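Local structure of methyltransferase FkbM (Methylobacillus flagellatus KT, 2PY6) at residues G64-N69 against Y93-P97; N142-R148 against F196-P202; E203-E207 against H396-R401; E347-K352 against D378-I383. The protein probably acts as a methyltransferase, with its acceptor substrate not established. All coordinates share one frame; numbering follows the deposited sequence.

Contact 1 of 4, residues G64-N69 against Y93-P97; sequences GAHLMN and YYGLP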
# COMPACT_ATOMS: atom_id res chain seq x y z
N GLY A 64 -19.67 -13.72 2.58
CA GLY A 64 -19.70 -14.83 3.57
C GLY A 64 -20.25 -14.44 4.94
O GLY A 64 -20.70 -15.32 5.71
N ALA A 65 -20.20 -13.13 5.22
CA ALA A 65 -20.71 -12.55 6.46
C ALA A 65 -22.22 -12.63 6.45
O ALA A 65 -22.82 -12.74 7.52
CB ALA A 65 -20.25 -11.09 6.61
N HIS A 66 -22.82 -12.57 5.26
CA HIS A 66 -24.27 -12.67 5.13
C HIS A 66 -24.79 -14.08 5.45
O HIS A 66 -25.91 -14.21 5.94
CB HIS A 66 -24.76 -12.24 3.75
CG HIS A 66 -24.54 -10.79 3.45
ND1 HIS A 66 -25.17 -9.78 4.14
CD2 HIS A 66 -23.80 -10.18 2.49
CE1 HIS A 66 -24.82 -8.61 3.64
NE2 HIS A 66 -23.98 -8.82 2.63
N LEU A 67 -23.99 -15.12 5.18
CA LEU A 67 -24.38 -16.50 5.53
C LEU A 67 -24.20 -16.77 7.03
O LEU A 67 -25.01 -17.48 7.65
CB LEU A 67 -23.58 -17.54 4.73
CG LEU A 67 -23.73 -19.01 5.22
CD1 LEU A 67 -25.20 -19.50 5.11
CD2 LEU A 67 -22.80 -19.98 4.52
N MSE A 68 -23.10 -16.25 7.60
CA MSE A 68 -22.79 -16.43 9.03
C MSE A 68 -23.72 -15.62 9.99
O MSE A 68 -24.06 -16.11 11.08
CB MSE A 68 -21.30 -16.13 9.31
CG MSE A 68 -20.35 -17.01 8.46
SE MSE A 68 -20.72 -18.96 8.50
CE MSE A 68 -20.40 -19.32 10.37
N ASN A 69 -24.14 -14.42 9.57
CA ASN A 69 -25.08 -13.60 10.36
C ASN A 69 -26.55 -13.98 10.18
O ASN A 69 -27.43 -13.39 10.82
CB ASN A 69 -24.91 -12.10 10.02
CG ASN A 69 -23.56 -11.55 10.45
OD1 ASN A 69 -22.95 -12.02 11.42
ND2 ASN A 69 -23.09 -10.52 9.74
N TYR A 93 -12.87 -16.87 11.44
CA TYR A 93 -13.76 -16.11 10.58
C TYR A 93 -15.19 -16.50 10.98
O TYR A 93 -15.66 -17.57 10.60
CB TYR A 93 -13.47 -16.41 9.12
CG TYR A 93 -14.31 -15.59 8.15
CD1 TYR A 93 -14.07 -14.24 7.97
CD2 TYR A 93 -15.34 -16.18 7.43
CE1 TYR A 93 -14.84 -13.49 7.08
CE2 TYR A 93 -16.12 -15.43 6.54
CZ TYR A 93 -15.85 -14.09 6.36
OH TYR A 93 -16.63 -13.33 5.48
N TYR A 94 -15.84 -15.65 11.77
CA TYR A 94 -17.18 -15.94 12.35
C TYR A 94 -17.13 -17.28 13.09
O TYR A 94 -17.97 -18.16 12.87
CB TYR A 94 -18.31 -15.86 11.31
CG TYR A 94 -18.47 -14.45 10.79
CD1 TYR A 94 -19.14 -13.48 11.55
CD2 TYR A 94 -17.92 -14.07 9.58
CE1 TYR A 94 -19.25 -12.16 11.09
CE2 TYR A 94 -18.04 -12.76 9.11
CZ TYR A 94 -18.70 -11.81 9.86
OH TYR A 94 -18.79 -10.52 9.40
N GLY A 95 -16.09 -17.45 13.92
CA GLY A 95 -15.88 -18.67 14.68
C GLY A 95 -15.27 -19.81 13.90
O GLY A 95 -14.98 -20.86 14.47
N LEU A 96 -15.06 -19.63 12.60
CA LEU A 96 -14.51 -20.70 11.78
C LEU A 96 -12.98 -20.67 11.66
O LEU A 96 -12.38 -19.61 11.56
CB LEU A 96 -15.07 -20.61 10.35
CG LEU A 96 -16.58 -20.55 10.08
CD1 LEU A 96 -16.82 -20.12 8.61
CD2 LEU A 96 -17.26 -21.85 10.41
N PRO A 97 -12.34 -21.85 11.62
CA PRO A 97 -10.91 -21.81 11.35
C PRO A 97 -10.62 -21.28 9.94
O PRO A 97 -11.46 -21.44 9.05
CB PRO A 97 -10.47 -23.28 11.51
CG PRO A 97 -11.71 -24.08 11.42
CD PRO A 97 -12.84 -23.22 11.86
O HOH W 1 -16.58 -14.26 2.78
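The ring of Y94 lies against helix 64-68, its root against M68 and its hydroxyl end against A65. The CB of M68 (a selenomethionine) sits 3.6 Å from Y94 CG, and A65 CB comes within 3.2 Å of Y94 OH. Both beta carbons approach the ring obliquely, neither squarely over the face nor in its plane. N69 adds a third touch at the helix end, where its OD1 stands 3.7 Å from Y94 CE1 with the amide plane nearly perpendicular to the ring, 88° apart.

Beyond CG, M68 turns away from the Y94 ring. Its chain bends at both chi2 (-50°) and chi3 (-64°), which carries the selenium and CE toward L96, the last residue of the turn; CE ends 4.0 Å from L96 CG, the two side chains meeting tip to tip. Y93 and L96 close a type I' beta turn through paired backbone hydrogen bonds, and the positive phi values of Y94 and G95 belong to that turn. At its tip Y94 projects toward the helix, while its CD2 lies 3.7 Å above the centre of the Y93 ring.

One water joins the segments in polar fashion: it is 2.9 Å from Y93 OH and accepts a weak bond from G64 N. Behind the contact, V78 meets both M68 and L96, so helix 64-68 packs on a face of the mixed sheet to which the hairpin's L96 and V78 of strand 77-82 both contribute. With no direct hydrogen bond between the segments, the contact relies on van der Waals fit among aliphatic, selenium-bearing and aromatic groups, supplemented by this water bridge.

Contact 2 of 4, residues N142-R148 against F196-P202; sequences NFEQAVR and FHLTCEP. With EDO (1,2-ethanediol), chain C.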
# COMPACT_ATOMS: atom_id res chain seq x y z
N ASN A 142 -22.16 -19.93 -5.77
CA ASN A 142 -21.97 -18.51 -5.46
C ASN A 142 -23.04 -18.16 -4.38
O ASN A 142 -23.90 -19.01 -4.03
CB ASN A 142 -22.05 -17.63 -6.71
CG ASN A 142 -23.41 -17.59 -7.33
OD1 ASN A 142 -24.44 -17.69 -6.66
ND2 ASN A 142 -23.44 -17.40 -8.63
N PHE A 143 -22.98 -16.94 -3.86
CA PHE A 143 -23.88 -16.55 -2.79
C PHE A 143 -25.38 -16.63 -3.12
O PHE A 143 -26.16 -17.15 -2.31
CB PHE A 143 -23.52 -15.18 -2.24
CG PHE A 143 -24.29 -14.82 -1.03
CD1 PHE A 143 -23.89 -15.26 0.22
CD2 PHE A 143 -25.46 -14.07 -1.14
CE1 PHE A 143 -24.62 -14.95 1.33
CE2 PHE A 143 -26.19 -13.76 -0.03
CZ PHE A 143 -25.78 -14.20 1.21
N GLU A 144 -25.78 -16.19 -4.30
CA GLU A 144 -27.20 -16.22 -4.66
C GLU A 144 -27.68 -17.65 -4.75
O GLU A 144 -28.81 -17.94 -4.34
CB GLU A 144 -27.48 -15.51 -5.98
CG GLU A 144 -27.55 -14.01 -5.90
CD GLU A 144 -26.23 -13.32 -5.60
OE1 GLU A 144 -25.17 -13.88 -5.96
OE2 GLU A 144 -26.28 -12.21 -5.01
N GLN A 145 -26.82 -18.52 -5.30
CA GLN A 145 -27.09 -19.97 -5.37
C GLN A 145 -27.17 -20.58 -3.98
O GLN A 145 -28.04 -21.42 -3.73
CB GLN A 145 -26.03 -20.69 -6.20
CG GLN A 145 -26.03 -20.30 -7.71
CD GLN A 145 -24.89 -20.95 -8.50
OE1 GLN A 145 -23.77 -21.05 -8.00
NE2 GLN A 145 -25.17 -21.36 -9.72
N ALA A 146 -26.28 -20.16 -3.08
CA ALA A 146 -26.35 -20.62 -1.69
C ALA A 146 -27.71 -20.27 -1.06
O ALA A 146 -28.35 -21.12 -0.44
CB ALA A 146 -25.24 -20.00 -0.86
N VAL A 147 -28.13 -19.00 -1.20
CA VAL A 147 -29.41 -18.53 -0.64
C VAL A 147 -30.58 -19.41 -1.12
O VAL A 147 -31.41 -19.82 -0.33
CB VAL A 147 -29.66 -17.05 -0.92
CG1 VAL A 147 -31.08 -16.64 -0.53
CG2 VAL A 147 -28.64 -16.20 -0.18
N ARG A 148 -30.60 -19.73 -2.41
CA ARG A 148 -31.65 -20.53 -2.98
C ARG A 148 -31.56 -22.01 -2.63
O ARG A 148 -32.57 -22.63 -2.33
CB ARG A 148 -31.67 -20.37 -4.51
CG ARG A 148 -32.78 -21.19 -5.23
CD ARG A 148 -32.80 -20.84 -6.72
NE ARG A 148 -33.30 -19.49 -6.94
CZ ARG A 148 -33.32 -18.90 -8.13
NH1 ARG A 148 -32.92 -19.56 -9.20
NH2 ARG A 148 -33.80 -17.67 -8.26
N PHE A 196 -30.56 -12.48 -14.21
CA PHE A 196 -29.70 -12.72 -13.05
C PHE A 196 -30.47 -13.25 -11.81
O PHE A 196 -30.08 -14.25 -11.19
CB PHE A 196 -28.95 -11.46 -12.66
CG PHE A 196 -28.37 -11.53 -11.26
CD1 PHE A 196 -27.31 -12.35 -11.00
CD2 PHE A 196 -28.94 -10.79 -10.23
CE1 PHE A 196 -26.79 -12.41 -9.71
CE2 PHE A 196 -28.43 -10.85 -8.95
CZ PHE A 196 -27.35 -11.64 -8.70
N HIS A 197 -31.56 -12.57 -11.45
CA HIS A 197 -32.42 -12.96 -10.35
C HIS A 197 -33.08 -14.33 -10.57
O HIS A 197 -33.19 -15.11 -9.66
CB HIS A 197 -33.49 -11.89 -10.05
CG HIS A 197 -32.93 -10.57 -9.60
ND1 HIS A 197 -32.27 -10.40 -8.40
CD2 HIS A 197 -32.92 -9.35 -10.21
CE1 HIS A 197 -31.85 -9.15 -8.30
NE2 HIS A 197 -32.24 -8.49 -9.39
N LEU A 198 -33.52 -14.63 -11.80
CA LEU A 198 -34.15 -15.93 -12.05
C LEU A 198 -33.15 -17.10 -11.99
O LEU A 198 -33.50 -18.18 -11.54
CB LEU A 198 -34.87 -15.94 -13.40
CG LEU A 198 -36.11 -15.08 -13.53
CD1 LEU A 198 -36.54 -14.98 -14.97
CD2 LEU A 198 -37.23 -15.59 -12.67
N THR A 199 -31.92 -16.87 -12.43
CA THR A 199 -30.92 -17.92 -12.57
C THR A 199 -29.78 -17.95 -11.58
O THR A 199 -29.11 -18.98 -11.49
CB THR A 199 -30.21 -17.80 -13.92
OG1 THR A 199 -29.47 -16.58 -13.95
CG2 THR A 199 -31.20 -17.83 -15.08
N CYS A 200 -29.56 -16.85 -10.86
CA CYS A 200 -28.43 -16.67 -9.92
C CYS A 200 -27.09 -16.58 -10.67
O CYS A 200 -26.07 -16.81 -10.08
CB CYS A 200 -28.32 -17.80 -8.88
SG CYS A 200 -29.79 -18.16 -7.94
N GLU A 201 -27.12 -16.24 -11.96
CA GLU A 201 -25.93 -16.19 -12.80
C GLU A 201 -25.47 -14.76 -13.04
O GLU A 201 -26.05 -14.05 -13.86
CB GLU A 201 -26.20 -16.89 -14.16
CG GLU A 201 -25.04 -16.76 -15.17
CD GLU A 201 -23.66 -17.17 -14.61
OE1 GLU A 201 -23.42 -18.36 -14.41
OE2 GLU A 201 -22.80 -16.30 -14.41
N PRO A 202 -24.42 -14.32 -12.33
CA PRO A 202 -23.97 -12.93 -12.51
C PRO A 202 -23.50 -12.51 -13.89
O PRO A 202 -23.49 -11.31 -14.18
CB PRO A 202 -22.83 -12.81 -11.51
CG PRO A 202 -22.37 -14.15 -11.26
CD PRO A 202 -23.61 -15.00 -11.31
C1 EDO C . -31.58 -14.58 -7.00
O1 EDO C . -30.64 -15.20 -7.82
C2 EDO C . -31.10 -13.19 -6.58
O2 EDO C . -32.17 -12.24 -6.71
O HOH W 2 -26.99 -20.57 -12.22
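R148 and N142 make the direct polar links, R148 to carbonyls in the last turn of helix 184-199, N142 to that of C200 just beyond it. R148 NH1 reaches L198 O at 2.8 Å with an N-H...O angle of 162°; the oxygen lies in the guanidinium plane, although the donor stands above the carbonyl plane. NH2 adds weak bonds to H197 O and L198 O. N142 ND2 meets C200 O at 3.1 Å almost head-on, the C=O...N angle being 179°.

D162 pairs with R148 NE, helping to fix the guanidinium, and C200 SG rests 3.6 Å above its centre. CG of N142 is placed between backbone N and carbonyl carbon (chi1 67°), letting OD1 accept from Q145 N at 2.9 Å while ND2 faces across the contact. Q145 OE1 returns a bond from N142 N.

Packing surrounds these bonds: C200 CB lies 3.6 Å from Q145 CG, and E144 CG is 3.7 Å from F196 CZ. The E144 carboxylate has salt-bridge partners in R121 and R401. An ethanediol, probably from the crystallisation liquor, occupies the adjoining pocket, its O2 hydrogen-bonded to H197 ND1.

N142 and Q145 thus form a capping box at the start of helix 143-149, facing a helix C-terminus where R148 takes the carbonyls of H197 and L198 and a water takes that of T199; C200, with positive phi, ends that helix, and T199 begins an ST turn.

Contact 3 of 4, residues E203-E207 against H396-R401; sequences EYYHE and HHTPDR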
# COMPACT_ATOMS: atom_id res chain seq x y z
N GLU A 203 -23.07 -13.45 -14.73
CA GLU A 203 -22.66 -13.11 -16.10
C GLU A 203 -23.76 -12.34 -16.84
O GLU A 203 -23.45 -11.62 -17.80
CB GLU A 203 -22.22 -14.35 -16.89
CG GLU A 203 -20.89 -14.97 -16.47
CD GLU A 203 -19.69 -14.02 -16.63
OE1 GLU A 203 -19.59 -13.29 -17.64
OE2 GLU A 203 -18.83 -14.02 -15.74
N TYR A 204 -25.03 -12.48 -16.43
CA TYR A 204 -26.10 -11.68 -17.04
C TYR A 204 -25.87 -10.17 -16.89
O TYR A 204 -26.02 -9.45 -17.87
CB TYR A 204 -27.49 -12.09 -16.55
CG TYR A 204 -27.99 -13.30 -17.25
CD1 TYR A 204 -28.44 -13.20 -18.55
CD2 TYR A 204 -28.00 -14.54 -16.62
CE1 TYR A 204 -28.85 -14.34 -19.23
CE2 TYR A 204 -28.44 -15.69 -17.28
CZ TYR A 204 -28.87 -15.58 -18.58
OH TYR A 204 -29.30 -16.69 -19.25
N TYR A 205 -25.49 -9.70 -15.69
CA TYR A 205 -25.11 -8.30 -15.47
C TYR A 205 -23.93 -7.91 -16.32
O TYR A 205 -23.89 -6.82 -16.86
CB TYR A 205 -24.61 -8.01 -14.02
CG TYR A 205 -25.70 -7.95 -13.01
CD1 TYR A 205 -26.71 -7.01 -13.13
CD2 TYR A 205 -25.71 -8.79 -11.89
CE1 TYR A 205 -27.74 -6.91 -12.20
CE2 TYR A 205 -26.73 -8.69 -10.94
CZ TYR A 205 -27.76 -7.74 -11.11
OH TYR A 205 -28.82 -7.60 -10.21
N HIS A 206 -22.93 -8.80 -16.38
CA HIS A 206 -21.71 -8.51 -17.08
C HIS A 206 -21.89 -8.20 -18.56
O HIS A 206 -21.13 -7.41 -19.09
CB HIS A 206 -20.63 -9.58 -16.85
CG HIS A 206 -20.34 -9.84 -15.41
ND1 HIS A 206 -20.26 -8.84 -14.47
CD2 HIS A 206 -20.01 -10.98 -14.76
CE1 HIS A 206 -19.95 -9.35 -13.30
NE2 HIS A 206 -19.79 -10.66 -13.45
N GLU A 207 -22.90 -8.79 -19.20
CA GLU A 207 -23.15 -8.57 -20.62
C GLU A 207 -23.62 -7.16 -20.91
O GLU A 207 -23.45 -6.67 -22.02
CB GLU A 207 -24.25 -9.54 -21.14
CG GLU A 207 -23.89 -10.99 -21.22
CD GLU A 207 -22.90 -11.38 -22.32
OE1 GLU A 207 -22.38 -10.56 -23.12
OE2 GLU A 207 -22.61 -12.57 -22.35
N HIS A 396 -27.37 -0.51 -16.11
CA HIS A 396 -26.85 -1.15 -14.93
C HIS A 396 -25.40 -0.71 -14.80
O HIS A 396 -24.62 -0.94 -15.70
CB HIS A 396 -26.94 -2.66 -15.02
CG HIS A 396 -26.43 -3.33 -13.79
ND1 HIS A 396 -27.18 -3.41 -12.64
CD2 HIS A 396 -25.22 -3.85 -13.49
CE1 HIS A 396 -26.46 -3.98 -11.69
NE2 HIS A 396 -25.27 -4.26 -12.18
N HIS A 397 -25.03 -0.12 -13.66
CA HIS A 397 -23.71 0.52 -13.52
C HIS A 397 -22.62 -0.04 -12.55
O HIS A 397 -21.71 0.70 -12.18
CB HIS A 397 -23.89 1.98 -13.15
CG HIS A 397 -24.61 2.79 -14.17
ND1 HIS A 397 -23.96 3.49 -15.16
CD2 HIS A 397 -25.94 3.05 -14.33
CE1 HIS A 397 -24.85 4.14 -15.90
NE2 HIS A 397 -26.05 3.91 -15.40
N THR A 398 -22.72 -1.30 -12.14
CA THR A 398 -21.64 -1.93 -11.38
C THR A 398 -21.45 -3.35 -11.92
O THR A 398 -22.30 -3.85 -12.64
CB THR A 398 -21.91 -2.02 -9.82
OG1 THR A 398 -23.04 -2.86 -9.56
CG2 THR A 398 -22.12 -0.66 -9.19
N PRO A 399 -20.31 -3.99 -11.59
CA PRO A 399 -20.16 -5.42 -11.88
C PRO A 399 -20.97 -6.31 -10.91
O PRO A 399 -20.90 -7.51 -11.02
CB PRO A 399 -18.67 -5.70 -11.65
CG PRO A 399 -18.06 -4.40 -11.30
CD PRO A 399 -19.10 -3.41 -10.99
N ASP A 400 -21.73 -5.73 -9.97
CA ASP A 400 -22.48 -6.51 -9.00
C ASP A 400 -23.96 -6.15 -9.15
O ASP A 400 -24.36 -5.64 -10.19
CB ASP A 400 -21.89 -6.27 -7.60
CG ASP A 400 -22.15 -7.44 -6.65
OD1 ASP A 400 -23.24 -8.04 -6.74
OD2 ASP A 400 -21.28 -7.75 -5.82
N ARG A 401 -24.77 -6.39 -8.13
CA ARG A 401 -26.23 -6.15 -8.25
C ARG A 401 -26.67 -4.73 -7.93
O ARG A 401 -27.82 -4.36 -8.13
CB ARG A 401 -27.03 -7.23 -7.49
CG ARG A 401 -26.70 -7.47 -6.05
CD ARG A 401 -27.35 -8.73 -5.53
NE ARG A 401 -28.79 -8.61 -5.41
CZ ARG A 401 -29.58 -9.57 -4.94
NH1 ARG A 401 -29.07 -10.73 -4.54
NH2 ARG A 401 -30.89 -9.36 -4.85
O HOH W 3 -29.86 -5.01 -9.78
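Y205 and H396 form an offset stack, with ring centroids 4.2 Å apart and planes 22° from parallel. The overlap is along one side of the tyrosine: its CD1 stands 3.2 Å above the centre of the imidazole. D400 O lies over a face of the Y205 ring, 3.7 Å from its plane, and the hydroxyl end continues to R401, where OH is 3.3 Å from CB. Water 3 links Y205 OH to R401 O, to which it donates. At the other edge of the contact, P399 O lies at the edge of the H206 ring, near its plane, 3.1 Å from CE1.

These groups join helix 203-208 to the loop between antiparallel strands 392-396 and 404-408, at the edge of the seven-stranded sheet of the Rossmann-like methyltransferase domain. In H396, CG anti to the backbone N (chi1 -179°) turns the imidazole edge to the loop, where NE2 donates in the ring plane to D400 O at 2.6 Å. T404 holds ND1, leaving the imidazole tied at both nitrogens. Inside the loop, T398 OG1 accepts from D400 N in an ST turn. Farther out, R401 NH2 reaches D161 O, its guanidinium makes a cation-pi contact with W163, E209 takes H206 ND1, and H206 O accepts from R210 of the second subunit.

Contact 4 of 4, residues E347-K352 against D378-I383; sequences ELSALK and DLTNYI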
# COMPACT_ATOMS: atom_id res chain seq x y z
N GLU A 347 -38.50 4.80 -2.12
CA GLU A 347 -38.36 5.71 -3.28
C GLU A 347 -39.71 6.06 -3.86
O GLU A 347 -39.84 7.08 -4.51
CB GLU A 347 -37.37 5.17 -4.32
CG GLU A 347 -35.91 5.34 -3.82
CD GLU A 347 -34.88 5.00 -4.81
OE1 GLU A 347 -35.25 4.48 -5.86
OE2 GLU A 347 -33.68 5.25 -4.53
N LEU A 348 -40.71 5.23 -3.61
CA LEU A 348 -42.06 5.54 -4.05
C LEU A 348 -42.60 6.70 -3.21
O LEU A 348 -43.14 7.62 -3.78
CB LEU A 348 -42.98 4.33 -3.93
CG LEU A 348 -44.41 4.52 -4.48
CD1 LEU A 348 -44.41 4.86 -5.95
CD2 LEU A 348 -45.30 3.27 -4.21
N SER A 349 -42.42 6.68 -1.88
CA SER A 349 -42.85 7.80 -1.04
C SER A 349 -42.11 9.10 -1.38
O SER A 349 -42.69 10.21 -1.37
CB SER A 349 -42.68 7.51 0.45
OG SER A 349 -43.67 6.60 0.91
N ALA A 350 -40.83 8.97 -1.68
CA ALA A 350 -40.03 10.11 -2.04
C ALA A 350 -40.47 10.76 -3.33
O ALA A 350 -40.46 11.96 -3.41
CB ALA A 350 -38.60 9.71 -2.08
N LEU A 351 -40.85 9.96 -4.32
CA LEU A 351 -41.35 10.45 -5.58
C LEU A 351 -42.71 11.13 -5.43
O LEU A 351 -42.98 12.13 -6.10
CB LEU A 351 -41.45 9.31 -6.60
CG LEU A 351 -40.13 8.78 -7.19
CD1 LEU A 351 -40.36 7.44 -7.88
CD2 LEU A 351 -39.52 9.75 -8.13
N LYS A 352 -43.55 10.61 -4.55
CA LYS A 352 -44.86 11.21 -4.30
C LYS A 352 -44.66 12.57 -3.65
O LYS A 352 -45.43 13.47 -3.90
CB LYS A 352 -45.71 10.33 -3.38
CG LYS A 352 -46.11 9.01 -4.01
CD LYS A 352 -46.80 8.16 -3.01
CE LYS A 352 -47.48 7.02 -3.71
NZ LYS A 352 -48.15 6.15 -2.75
N ASP A 378 -42.97 -0.67 -9.87
CA ASP A 378 -43.66 0.31 -9.01
C ASP A 378 -43.30 1.77 -9.20
O ASP A 378 -44.16 2.61 -9.24
CB ASP A 378 -43.44 -0.08 -7.55
CG ASP A 378 -44.17 -1.38 -7.18
OD1 ASP A 378 -44.90 -1.95 -8.01
OD2 ASP A 378 -44.00 -1.83 -6.03
N LEU A 379 -42.01 2.06 -9.31
CA LEU A 379 -41.55 3.41 -9.50
C LEU A 379 -41.94 3.92 -10.88
O LEU A 379 -42.41 5.04 -10.99
CB LEU A 379 -40.03 3.49 -9.29
CG LEU A 379 -39.48 3.00 -7.94
CD1 LEU A 379 -37.99 3.05 -7.94
CD2 LEU A 379 -39.99 3.82 -6.77
N THR A 380 -41.75 3.11 -11.92
CA THR A 380 -42.11 3.49 -13.29
C THR A 380 -43.61 3.77 -13.39
O THR A 380 -44.03 4.80 -13.95
CB THR A 380 -41.71 2.39 -14.30
OG1 THR A 380 -40.30 2.17 -14.27
CG2 THR A 380 -42.05 2.79 -15.69
N ASN A 381 -44.41 2.86 -12.84
CA ASN A 381 -45.85 3.00 -12.88
C ASN A 381 -46.30 4.28 -12.20
O ASN A 381 -47.20 4.95 -12.67
CB ASN A 381 -46.55 1.80 -12.22
CG ASN A 381 -46.52 0.53 -13.09
OD1 ASN A 381 -46.28 0.58 -14.29
ND2 ASN A 381 -46.80 -0.63 -12.47
N TYR A 382 -45.65 4.61 -11.07
CA TYR A 382 -46.00 5.83 -10.35
C TYR A 382 -45.68 7.08 -11.17
O TYR A 382 -46.51 7.97 -11.31
CB TYR A 382 -45.38 5.92 -8.94
CG TYR A 382 -45.80 7.24 -8.34
CD1 TYR A 382 -47.13 7.45 -7.94
CD2 TYR A 382 -44.93 8.32 -8.31
CE1 TYR A 382 -47.57 8.70 -7.48
CE2 TYR A 382 -45.34 9.57 -7.81
CZ TYR A 382 -46.67 9.76 -7.43
OH TYR A 382 -47.07 11.00 -6.96
N ILE A 383 -44.44 7.16 -11.66
CA ILE A 383 -44.01 8.33 -12.42
C ILE A 383 -44.86 8.58 -13.64
O ILE A 383 -45.20 9.72 -13.91
CB ILE A 383 -42.49 8.20 -12.81
CG1 ILE A 383 -41.65 8.41 -11.58
CG2 ILE A 383 -42.11 9.22 -13.88
CD1 ILE A 383 -40.21 7.86 -11.65
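Y382 leaves its helix with CB 3.3 Å from L348 CD1, and the same methyl remains close to CG. CG stands anti to the backbone N (chi1 178°), which sends the ring across to helix 347-352. Along one side, CD2 comes 4.0 Å from L351 CB, while CE2 approaches the backbone at L351 and K352. At the far end, CZ is 3.5 Å from K352 CG, and OH is equally near K352 CA. K352 CG lies over one face, 3.9 Å from the ring centroid and 26° off the normal, a CH-pi contact displaced toward the rim; the rest of the lysine chain runs on extended, bringing CE near CE1.

Deeper in, L351 CD1 meets both L379 CD2 and I383 CD1 at 3.8 Å, and L379 CD2 also touches the backbone between E347 and L348. I367 of strand 364-368 covers L351 and L379, placing the two helices side by side on one face of the sheet. Their local axes approach to 9.9 Å at a signed crossing angle of -15°, nearly parallel, as expected for the repeated strand-helix units of a Rossmann-like fold. Without a hydrogen bond between the segments, cohesion depends on leucine and isoleucine methyls inside and the tyrosine-lysine pair toward the outer side.

In the fold
Contacts 1, 2 and 3 form a connected series. H66 CB of contact 1 packs 3.4 Å from F143 CZ of contact 2, and the centres of these two contacts are 19 Å apart. Contacts 2 and 3 lie closer, with centres 13 Å apart, joined by the salt bridge of E144 OE2 to R401 NH1 (3.2 Å) and by F196 against Y205. The ethanediol pocket sits at this junction, near H197 and R401; no function is established for it. Contact 4 stands apart, on helices flanking the seven-stranded sheet at whose edge contact 3 lies, its nearest atoms about 12 Å from contact 3 although nested in the loop that contact 3 closes, and its centre 37 Å from that of contact 1.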